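Local coordinates for protein beta-mannosidase (Trichoderma harzianum, PDB 4CVU) that probably hydrolyses beta-linked mannose from the non-reducing ends of beta-mannosides, as a fungal member of glycoside hydrolase family 2, at residues F875-T880 and T887-P892; N902-R907 and K912-T917; L521-A526 and P551-E556. One frame throughout, in Å; residues are numbered along the deposited sequence.

Interaction 1: F875-T880 and T887-P892; sequences FTVEAT and TWLTHP
V877 faces both T887 and L889, and its two methyls share the work. Its backbone lies well back from the partner strand, CA of V877 standing 9.1 Å from CA of T887, so the side chains have to span the gap. From CB the valine forks. CG1, anti to the backbone N (chi1 -173°), runs straight at T887 and meets its CG2 at 4.0 Å, tip to tip. The other branch, CG2, leans along the strand to L889, where CD2 comes to 4.2 Å; CD1 of the same leucine lies only slightly farther from V877 CG2, at 4.4 Å.

Strand 874-879 belongs to one sheet, together with 864-869, 911-921 and 895-899; strand 884-890 sits in the other, between 904-906 and 932-934. These are the two layers of an Ig-fold beta sandwich, and V877, T887 and L889 are packed in the interior between them. The V877 backbone is spoken for within its own sheet, where it pairs with K912.

T887 shows how a threonine can serve here: its methyl is turned to the valine, while OG1, anti to the carbonyl carbon, hydrogen-bonds to S884 OG and F904 O in its own layer. The buried hydroxyl is thereby satisfied without using the apolar interior. F875 points the same way as V877, but its side chain stops 5.2 Å short of the 887-892 segment and instead meets the ring of Y868. Around the valine, L866 and L906 add further apolar surface, and V933 packs on both T887 and L889.

Interaction 2: N902-R907 and K912-T917; sequences NAFVLR and KEVGFT
The ammonium of K912 has two partners: NZ forms a salt bridge with D901 OD2, just ahead of the 902-907 segment, and it also sits over the face of the F904 ring. NZ of K912 lies 4.8 Å from the F904 ring centroid and 13° off the ring normal, a cation-pi contact. The lysine's own chain does the closer touching. CG leaves anti to the backbone N and the next bond is extended too, which carries CD over the ring; bends at chi3 and chi4 then set CE and NZ. K912 CD is 3.5 Å from the F904 centroid, a CH-pi contact, and drifts toward the rim, where CE1 of F904 is the nearest ring atom to K912 CD at 3.4 Å.

F904 supplies the platform with its CG wedged between backbone N and carbonyl carbon (chi1 48°), which turns the ring toward strand 912-917. V914 comes to meet F904 from the opposite direction, its CG2 4.1 Å from F904 CZ, oblique to the ring. Nearby, L906 CD1 rests on K912 CB at 3.8 Å, so the lysine is flanked by apolar groups along its stem while its charge is answered at the tip.

Strand 904-906 and strand 912-917 run at 148° and stay 10.4 Å apart at their closest, too far to pair: they face each other from different sheets. A903 and F904 both oppose T887, a G1 beta bulge at the start of the edge strand, with A903 in the left-handed backbone conformation. The packing between such facing layers is that of an Ig-fold beta sandwich.

Interaction 3: L521-A526 and P551-E556; sequences LFNVLA and PVPIVE. With MAN (alpha-D-mannopyranose), chain E; NAG (2-acetamido-2-deoxy-beta-D-glucopyranose), chain D; MAN (alpha-D-mannopyranose), chain B.
F522, on the helix, and P553, just before strand 554-556, bring the two backbones nearest, with their CA atoms 7.7 Å apart. The 521-526 segment is regular helix, whereas the 551-556 segment is a turning loop, P551 and P553 both in helix-like backbone conformations, which becomes a short strand at I554.

The F522 ring does most of the joining. With CG anti to the backbone N (chi1 -177°), it swings out from the helix to meet I554, which crosses it at about a right angle. I554 CD1 lies over one face, 3.8 Å from the F522 ring centroid and 15° off the normal, a CH-pi contact. P553 comes instead at the edge, near the ring plane, its CB 3.9 Å from F522 CD2. With an alanine here the ring is gone, which is likely to leave I554 CD1 and P553 CB facing a gap between helix and strand.

N523 packs its ND2 against P553 CG at 4.0 Å, and that same nitrogen bonds to T519 O one turn back. With ND2 so engaged, OD1 is turned to the sugar: O4 of the chain E mannose donates to N523 OD1 at 2.8 Å. At the far end, O6 of the N-acetylglucosamine gives a hydrogen bond to E556 O, 2.9 Å away, while V555 CG1 lies alongside its C6. Both sugars are parts of the enzyme's own glycans rather than bound substrate.

Helix 506-528 lies in the connection between parallel strands 481-485 and 534-535, and the 545-546/554-556 hairpin packs on it, an elaboration on the outside of the (beta/alpha)8 barrel characteristic of the family 2 catalytic domain.

Overall arrangement
Interactions 1 and 2 are neighbours in the Ig-fold domain, their centres about 7 Å apart, and both join its two sheets. They are tied by a probable backbone hydrogen bond in one layer, F875 O lying 2.8 Å from V914 N, and by a side-chain one in the other, where N902 OD1 probably takes the N-H of L889. Interaction 1 is purely apolar across the gap; interaction 2 adds a partly exposed lysine whose charge sits over an aromatic face. Interaction 3 lies across the chain's centre, about 55 Å from interaction 1 and 51 Å from interaction 2, centre to centre, and joins helix to hairpin. Its core is buried too, but its flanks meet bound sugars.

Interaction 1: F875-T880 and T887-P892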
loop_
_atom_site.group_PDB
_atom_site.type_symbol
_atom_site.label_atom_id
_atom_site.label_comp_id
_atom_site.label_asym_id
_atom_site.label_seq_id
_atom_site.Cartn_x
_atom_site.Cartn_y
_atom_site.Cartn_z
ATOM N N PHE A 875 20.474 -18.956 -16.366
ATOM C CA PHE A 875 21.259 -17.884 -15.804
ATOM C C PHE A 875 22.630 -18.467 -15.558
ATOM O O PHE A 875 22.746 -19.603 -15.071
ATOM C CB PHE A 875 20.663 -17.385 -14.466
ATOM C CG PHE A 875 19.381 -16.645 -14.617
ATOM C CD1 PHE A 875 19.371 -15.268 -14.835
ATOM C CD2 PHE A 875 18.183 -17.313 -14.543
ATOM C CE1 PHE A 875 18.183 -14.584 -14.991
ATOM C CE2 PHE A 875 16.989 -16.633 -14.695
ATOM C CZ PHE A 875 16.998 -15.265 -14.917
ATOM N N THR A 876 23.670 -17.712 -15.891
ATOM C CA THR A 876 24.999 -18.099 -15.492
ATOM C C THR A 876 25.444 -17.172 -14.353
ATOM O O THR A 876 25.352 -15.967 -14.470
ATOM C CB THR A 876 25.999 -18.114 -16.688
ATOM O OG1 THR A 876 25.696 -19.215 -17.551
ATOM C CG2 THR A 876 27.417 -18.273 -16.216
ATOM N N VAL A 877 25.951 -17.791 -13.293
ATOM C CA VAL A 877 26.399 -17.132 -12.083
ATOM C C VAL A 877 27.873 -17.444 -11.894
ATOM O O VAL A 877 28.252 -18.599 -11.929
ATOM C CB VAL A 877 25.632 -17.676 -10.844
ATOM C CG1 VAL A 877 25.970 -16.877 -9.596
ATOM C CG2 VAL A 877 24.146 -17.658 -11.102
ATOM N N GLU A 878 28.705 -16.427 -11.713
ATOM C CA GLU A 878 30.137 -16.647 -11.562
ATOM C C GLU A 878 30.744 -15.827 -10.434
ATOM O O GLU A 878 30.567 -14.641 -10.397
ATOM C CB GLU A 878 30.860 -16.339 -12.883
ATOM C CG GLU A 878 32.265 -16.920 -12.963
ATOM C CD GLU A 878 33.036 -16.446 -14.200
ATOM O OE1 GLU A 878 32.450 -15.730 -15.066
ATOM O OE2 GLU A 878 34.236 -16.784 -14.298
ATOM N N ALA A 879 31.437 -16.483 -9.506
ATOM C CA ALA A 879 32.226 -15.777 -8.519
ATOM C C ALA A 879 33.616 -15.492 -9.132
ATOM O O ALA A 879 34.341 -16.422 -9.480
ATOM C CB ALA A 879 32.355 -16.600 -7.253
ATOM N N THR A 880 33.951 -14.213 -9.283
ATOM C CA THR A 880 35.141 -13.763 -10.018
ATOM C C THR A 880 36.386 -13.567 -9.114
ATOM O O THR A 880 37.523 -13.798 -9.549
ATOM C CB THR A 880 34.765 -12.480 -10.807
ATOM O OG1 THR A 880 33.918 -12.867 -11.901
ATOM C CG2 THR A 880 35.931 -11.774 -11.367
ATOM N N THR A 887 24.960 -17.936 -1.951
ATOM C CA THR A 887 24.650 -17.186 -3.199
ATOM C C THR A 887 23.182 -17.256 -3.441
ATOM O O THR A 887 22.616 -18.345 -3.353
ATOM C CB THR A 887 25.411 -17.835 -4.365
ATOM O OG1 THR A 887 26.788 -17.983 -3.996
ATOM C CG2 THR A 887 25.331 -17.011 -5.656
ATOM N N TRP A 888 22.537 -16.128 -3.844
ATOM C CA TRP A 888 21.102 -16.044 -3.747
ATOM C C TRP A 888 20.595 -15.209 -4.882
ATOM O O TRP A 888 20.947 -14.050 -4.943
ATOM C CB TRP A 888 20.691 -15.379 -2.409
ATOM C CG TRP A 888 19.204 -15.251 -2.239
ATOM C CD1 TRP A 888 18.459 -14.094 -2.309
ATOM C CD2 TRP A 888 18.271 -16.322 -2.040
ATOM N NE1 TRP A 888 17.110 -14.387 -2.117
ATOM C CE2 TRP A 888 16.971 -15.746 -1.968
ATOM C CE3 TRP A 888 18.403 -17.698 -1.878
ATOM C CZ2 TRP A 888 15.843 -16.500 -1.768
ATOM C CZ3 TRP A 888 17.258 -18.457 -1.682
ATOM C CH2 TRP A 888 16.003 -17.869 -1.633
ATOM N N LEU A 889 19.757 -15.813 -5.711
ATOM C CA LEU A 889 19.070 -15.147 -6.809
ATOM C C LEU A 889 17.714 -14.765 -6.339
ATOM O O LEU A 889 17.058 -15.550 -5.658
ATOM C CB LEU A 889 18.952 -16.110 -7.969
ATOM C CG LEU A 889 20.306 -16.571 -8.557
ATOM C CD1 LEU A 889 20.152 -17.932 -9.190
ATOM C CD2 LEU A 889 20.796 -15.588 -9.568
ATOM N N THR A 890 17.258 -13.567 -6.724
ATOM C CA THR A 890 16.006 -13.071 -6.315
ATOM C C THR A 890 15.297 -12.717 -7.602
ATOM O O THR A 890 15.817 -11.892 -8.304
ATOM C CB THR A 890 16.138 -11.758 -5.473
ATOM O OG1 THR A 890 16.935 -11.995 -4.312
ATOM C CG2 THR A 890 14.743 -11.278 -5.054
ATOM N N HIS A 891 14.170 -13.376 -7.901
ATOM C CA HIS A 891 13.298 -12.981 -9.038
ATOM C C HIS A 891 12.406 -11.799 -8.639
ATOM O O HIS A 891 12.081 -11.637 -7.479
ATOM C CB HIS A 891 12.487 -14.198 -9.515
ATOM C CG HIS A 891 11.357 -14.589 -8.618
ATOM N ND1 HIS A 891 10.111 -14.011 -8.713
ATOM C CD2 HIS A 891 11.269 -15.524 -7.646
ATOM C CE1 HIS A 891 9.305 -14.564 -7.827
ATOM N NE2 HIS A 891 9.993 -15.478 -7.161
ATOM N N PRO A 892 12.005 -10.956 -9.611
ATOM C CA PRO A 892 11.225 -9.793 -9.273
ATOM C C PRO A 892 9.763 -10.112 -9.009
ATOM O O PRO A 892 9.314 -11.242 -9.205
ATOM C CB PRO A 892 11.329 -8.932 -10.542
ATOM C CG PRO A 892 11.402 -9.928 -11.630
ATOM C CD PRO A 892 12.283 -11.019 -11.048
#

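Interaction 2: N902-R907 and K912-T917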
loop_
_atom_site.group_PDB
_atom_site.type_symbol
_atom_site.label_atom_id
_atom_site.label_comp_id
_atom_site.label_asym_id
_atom_site.label_seq_id
_atom_site.Cartn_x
_atom_site.Cartn_y
_atom_site.Cartn_z
ATOM N N ASN A 902 19.402 -22.630 -5.404
ATOM C CA ASN A 902 19.593 -21.336 -4.778
ATOM C C ASN A 902 20.250 -21.545 -3.421
ATOM O O ASN A 902 20.252 -22.673 -2.921
ATOM C CB ASN A 902 18.251 -20.589 -4.642
ATOM C CG ASN A 902 18.360 -19.127 -4.982
ATOM O OD1 ASN A 902 19.456 -18.587 -5.048
ATOM N ND2 ASN A 902 17.229 -18.473 -5.204
ATOM N N ALA A 903 20.798 -20.473 -2.848
ATOM C CA ALA A 903 21.523 -20.557 -1.584
ATOM C C ALA A 903 22.618 -21.601 -1.647
ATOM O O ALA A 903 22.599 -22.568 -0.906
ATOM C CB ALA A 903 20.570 -20.844 -0.420
ATOM N N PHE A 904 23.583 -21.384 -2.548
ATOM C CA PHE A 904 24.661 -22.331 -2.773
ATOM C C PHE A 904 26.059 -21.681 -2.632
ATOM O O PHE A 904 26.222 -20.451 -2.648
ATOM C CB PHE A 904 24.517 -22.984 -4.158
ATOM C CG PHE A 904 24.270 -22.005 -5.292
ATOM C CD1 PHE A 904 25.315 -21.319 -5.881
ATOM C CD2 PHE A 904 22.980 -21.785 -5.768
ATOM C CE1 PHE A 904 25.082 -20.434 -6.919
ATOM C CE2 PHE A 904 22.746 -20.895 -6.809
ATOM C CZ PHE A 904 23.811 -20.211 -7.381
ATOM N N VAL A 905 27.048 -22.517 -2.386
ATOM C CA VAL A 905 28.422 -22.098 -2.368
ATOM C C VAL A 905 28.974 -22.099 -3.767
ATOM O O VAL A 905 28.734 -22.991 -4.520
ATOM C CB VAL A 905 29.295 -23.010 -1.452
ATOM C CG1 VAL A 905 30.762 -22.669 -1.571
ATOM C CG2 VAL A 905 28.849 -22.879 -0.008
ATOM N N LEU A 906 29.737 -21.075 -4.091
ATOM C CA LEU A 906 30.307 -20.947 -5.403
ATOM C C LEU A 906 31.772 -20.566 -5.270
ATOM O O LEU A 906 32.078 -19.657 -4.535
ATOM C CB LEU A 906 29.573 -19.847 -6.113
ATOM C CG LEU A 906 29.534 -19.823 -7.608
ATOM C CD1 LEU A 906 28.903 -21.049 -8.187
ATOM C CD2 LEU A 906 28.806 -18.563 -8.002
ATOM N N ARG A 907 32.658 -21.247 -5.999
ATOM C CA ARG A 907 34.100 -20.955 -5.969
ATOM C C ARG A 907 34.479 -20.302 -7.269
ATOM O O ARG A 907 33.872 -20.553 -8.243
ATOM C CB ARG A 907 34.947 -22.205 -5.845
ATOM C CG ARG A 907 34.353 -23.349 -5.082
ATOM C CD ARG A 907 35.459 -24.277 -4.681
ATOM N NE ARG A 907 35.190 -25.642 -5.055
ATOM C CZ ARG A 907 36.110 -26.490 -5.491
ATOM N NH1 ARG A 907 37.381 -26.125 -5.642
ATOM N NH2 ARG A 907 35.734 -27.703 -5.811
ATOM N N LYS A 912 28.323 -21.818 -12.691
ATOM C CA LYS A 912 27.087 -22.503 -12.403
ATOM C C LYS A 912 25.988 -21.976 -13.301
ATOM O O LYS A 912 25.818 -20.779 -13.447
ATOM C CB LYS A 912 26.673 -22.309 -10.940
ATOM C CG LYS A 912 25.363 -23.048 -10.667
ATOM C CD LYS A 912 24.940 -22.966 -9.231
ATOM C CE LYS A 912 25.181 -24.265 -8.494
ATOM N NZ LYS A 912 24.085 -25.242 -8.702
ATOM N N GLU A 913 25.229 -22.895 -13.866
ATOM C CA GLU A 913 24.039 -22.570 -14.601
ATOM C C GLU A 913 22.816 -22.850 -13.724
ATOM O O GLU A 913 22.744 -23.877 -13.032
ATOM C CB GLU A 913 23.948 -23.419 -15.842
ATOM C CG GLU A 913 25.114 -23.223 -16.794
ATOM C CD GLU A 913 24.953 -24.077 -18.024
ATOM O OE1 GLU A 913 23.961 -24.841 -18.018
ATOM O OE2 GLU A 913 25.809 -23.990 -18.977
ATOM N N VAL A 914 21.866 -21.924 -13.748
ATOM C CA VAL A 914 20.635 -22.062 -12.951
ATOM C C VAL A 914 19.458 -21.713 -13.834
ATOM O O VAL A 914 19.377 -20.606 -14.330
ATOM C CB VAL A 914 20.670 -21.117 -11.726
ATOM C CG1 VAL A 914 19.405 -21.258 -10.913
ATOM C CG2 VAL A 914 21.887 -21.398 -10.831
ATOM N N GLY A 915 18.568 -22.676 -14.058
ATOM C CA GLY A 915 17.290 -22.421 -14.751
ATOM C C GLY A 915 16.176 -22.021 -13.784
ATOM O O GLY A 915 16.353 -22.066 -12.569
ATOM N N PHE A 916 15.035 -21.638 -14.345
ATOM C CA PHE A 916 13.879 -21.164 -13.602
ATOM C C PHE A 916 12.640 -21.801 -14.212
ATOM O O PHE A 916 12.453 -21.768 -15.431
ATOM C CB PHE A 916 13.784 -19.627 -13.716
ATOM C CG PHE A 916 12.749 -18.977 -12.812
ATOM C CD1 PHE A 916 13.070 -18.620 -11.511
ATOM C CD2 PHE A 916 11.490 -18.665 -13.281
ATOM C CE1 PHE A 916 12.138 -17.999 -10.676
ATOM C CE2 PHE A 916 10.557 -18.023 -12.468
ATOM C CZ PHE A 916 10.880 -17.706 -11.156
ATOM N N THR A 917 11.798 -22.375 -13.362
ATOM C CA THR A 917 10.476 -22.846 -13.775
ATOM C C THR A 917 9.495 -21.681 -13.788
ATOM O O THR A 917 9.081 -21.216 -12.742
ATOM C CB THR A 917 10.023 -23.941 -12.820
ATOM O OG1 THR A 917 10.985 -24.996 -12.871
ATOM C CG2 THR A 917 8.648 -24.473 -13.168
#

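Interaction 3: L521-A526 and P551-E556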
loop_
_atom_site.group_PDB
_atom_site.type_symbol
_atom_site.label_atom_id
_atom_site.label_comp_id
_atom_site.label_asym_id
_atom_site.label_seq_id
_atom_site.Cartn_x
_atom_site.Cartn_y
_atom_site.Cartn_z
ATOM N N LEU A 521 -15.703 -42.238 16.289
ATOM C CA LEU A 521 -14.983 -41.965 15.042
ATOM C C LEU A 521 -14.296 -43.191 14.404
ATOM O O LEU A 521 -14.395 -43.375 13.200
ATOM C CB LEU A 521 -13.996 -40.806 15.234
ATOM C CG LEU A 521 -14.507 -39.379 14.938
ATOM C CD1 LEU A 521 -15.911 -39.086 15.406
ATOM C CD2 LEU A 521 -13.564 -38.345 15.507
ATOM N N PHE A 522 -13.590 -44.011 15.171
ATOM C CA PHE A 522 -12.959 -45.193 14.542
ATOM C C PHE A 522 -14.006 -46.151 13.982
ATOM O O PHE A 522 -13.804 -46.748 12.930
ATOM C CB PHE A 522 -12.037 -45.967 15.498
ATOM C CG PHE A 522 -11.330 -47.144 14.849
ATOM C CD1 PHE A 522 -10.567 -46.959 13.706
ATOM C CD2 PHE A 522 -11.418 -48.426 15.391
ATOM C CE1 PHE A 522 -9.888 -48.011 13.102
ATOM C CE2 PHE A 522 -10.751 -49.493 14.795
ATOM C CZ PHE A 522 -9.990 -49.289 13.642
ATOM N N ASN A 523 -15.112 -46.335 14.714
ATOM C CA ASN A 523 -16.221 -47.150 14.187
ATOM C C ASN A 523 -16.795 -46.588 12.915
ATOM O O ASN A 523 -17.004 -47.316 11.988
ATOM C CB ASN A 523 -17.332 -47.372 15.218
ATOM C CG ASN A 523 -17.116 -48.643 15.979
ATOM O OD1 ASN A 523 -17.225 -49.719 15.390
ATOM N ND2 ASN A 523 -16.768 -48.547 17.265
ATOM N N VAL A 524 -16.987 -45.273 12.859
ATOM C CA VAL A 524 -17.495 -44.633 11.623
ATOM C C VAL A 524 -16.544 -44.830 10.435
ATOM O O VAL A 524 -16.979 -45.178 9.328
ATOM C CB VAL A 524 -17.767 -43.136 11.806
ATOM C CG1 VAL A 524 -18.076 -42.467 10.469
ATOM C CG2 VAL A 524 -18.928 -42.905 12.751
ATOM N N LEU A 525 -15.248 -44.639 10.637
ATOM C CA LEU A 525 -14.276 -44.871 9.551
ATOM C C LEU A 525 -14.254 -46.344 9.098
ATOM O O LEU A 525 -14.245 -46.638 7.886
ATOM C CB LEU A 525 -12.868 -44.498 9.984
ATOM C CG LEU A 525 -11.748 -44.865 9.001
ATOM C CD1 LEU A 525 -11.986 -44.250 7.629
ATOM C CD2 LEU A 525 -10.417 -44.389 9.550
ATOM N N ALA A 526 -14.153 -47.236 10.083
ATOM C CA ALA A 526 -14.148 -48.671 9.815
ATOM C C ALA A 526 -15.427 -49.158 9.097
ATOM O O ALA A 526 -15.358 -50.041 8.236
ATOM C CB ALA A 526 -13.913 -49.478 11.089
ATOM N N PRO A 551 -15.143 -52.152 23.991
ATOM C CA PRO A 551 -15.939 -50.935 24.152
ATOM C C PRO A 551 -15.196 -49.694 23.661
ATOM O O PRO A 551 -15.811 -48.828 23.039
ATOM C CB PRO A 551 -16.240 -50.872 25.655
ATOM C CG PRO A 551 -15.349 -51.859 26.302
ATOM C CD PRO A 551 -14.931 -52.859 25.268
ATOM N N VAL A 552 -13.894 -49.625 23.931
ATOM C CA VAL A 552 -12.992 -48.660 23.256
ATOM C C VAL A 552 -12.064 -49.445 22.309
ATOM O O VAL A 552 -11.088 -50.054 22.769
ATOM C CB VAL A 552 -12.142 -47.853 24.246
ATOM C CG1 VAL A 552 -11.497 -46.676 23.522
ATOM C CG2 VAL A 552 -12.972 -47.389 25.442
ATOM N N PRO A 553 -12.385 -49.462 20.998
ATOM C CA PRO A 553 -11.781 -50.405 20.025
ATOM C C PRO A 553 -10.280 -50.228 19.768
ATOM O O PRO A 553 -9.645 -51.144 19.243
ATOM C CB PRO A 553 -12.568 -50.128 18.730
ATOM C CG PRO A 553 -13.142 -48.757 18.899
ATOM C CD PRO A 553 -13.404 -48.598 20.365
ATOM N N ILE A 554 -9.736 -49.043 20.075
ATOM C CA ILE A 554 -8.299 -48.799 20.022
ATOM C C ILE A 554 -7.837 -48.524 21.444
ATOM O O ILE A 554 -8.222 -47.544 22.041
ATOM C CB ILE A 554 -7.934 -47.601 19.105
ATOM C CG1 ILE A 554 -8.509 -47.813 17.697
ATOM C CG2 ILE A 554 -6.407 -47.432 19.050
ATOM C CD1 ILE A 554 -8.157 -46.762 16.670
ATOM N N VAL A 555 -7.048 -49.424 22.000
ATOM C CA VAL A 555 -6.564 -49.271 23.369
ATOM C C VAL A 555 -5.209 -48.561 23.245
ATOM O O VAL A 555 -4.198 -49.183 22.900
ATOM C CB VAL A 555 -6.438 -50.633 24.092
ATOM C CG1 VAL A 555 -5.842 -50.479 25.480
ATOM C CG2 VAL A 555 -7.796 -51.330 24.178
ATOM N N GLU A 556 -5.230 -47.248 23.463
ATOM C CA GLU A 556 -3.990 -46.405 23.412
ATOM C C GLU A 556 -2.991 -46.750 24.495
ATOM O O GLU A 556 -3.359 -47.072 25.603
ATOM C CB GLU A 556 -4.353 -44.944 23.511
ATOM C CG GLU A 556 -5.059 -44.390 22.275
ATOM C CD GLU A 556 -4.093 -44.293 21.114
ATOM O OE1 GLU A 556 -3.379 -43.253 21.022
ATOM O OE2 GLU A 556 -4.003 -45.266 20.340
HETATM C C1 MAN E . -21.896 -51.659 15.529
HETATM C C2 MAN E . -21.411 -51.491 16.959
HETATM C C3 MAN E . -19.893 -51.224 17.003
HETATM C C4 MAN E . -19.198 -52.395 16.302
HETATM C C5 MAN E . -19.731 -52.469 14.868
HETATM C C6 MAN E . -19.128 -53.598 14.055
HETATM O O2 MAN E . -21.710 -52.747 17.607
HETATM O O3 MAN E . -19.428 -51.145 18.354
HETATM O O4 MAN E . -17.765 -52.262 16.406
HETATM O O5 MAN E . -21.147 -52.685 14.868
HETATM O O6 MAN E . -19.724 -53.614 12.749
HETATM C C1 NAG D . -2.443 -47.180 30.156
HETATM C C2 NAG D . -2.978 -45.916 30.824
HETATM C C3 NAG D . -4.425 -46.057 31.290
HETATM C C4 NAG D . -5.286 -46.599 30.157
HETATM C C5 NAG D . -4.660 -47.865 29.584
HETATM C C6 NAG D . -5.408 -48.378 28.363
HETATM C C7 NAG D . -1.158 -44.622 31.820
HETATM C C8 NAG D . -0.303 -44.416 33.041
HETATM N N2 NAG D . -2.092 -45.577 31.918
HETATM O O3 NAG D . -4.860 -44.777 31.723
HETATM O O4 NAG D . -6.593 -46.916 30.585
HETATM O O5 NAG D . -3.358 -47.576 29.140
HETATM O O6 NAG D . -5.549 -47.360 27.416
HETATM O O7 NAG D . -0.988 -43.918 30.808
HETATM C C1 MAN B . -21.756 -54.628 21.815
HETATM C C2 MAN B . -22.634 -55.022 23.007
HETATM C C3 MAN B . -22.965 -53.759 23.782
HETATM C C4 MAN B . -21.627 -53.181 24.252
HETATM C C5 MAN B . -20.830 -52.787 23.014
HETATM C C6 MAN B . -19.486 -52.162 23.392
HETATM O O2 MAN B . -21.922 -55.929 23.842
HETATM O O3 MAN B . -23.826 -54.056 24.856
HETATM O O4 MAN B . -21.824 -52.068 25.084
HETATM O O5 MAN B . -20.592 -53.959 22.253
HETATM O O6 MAN B . -18.501 -52.486 22.421
#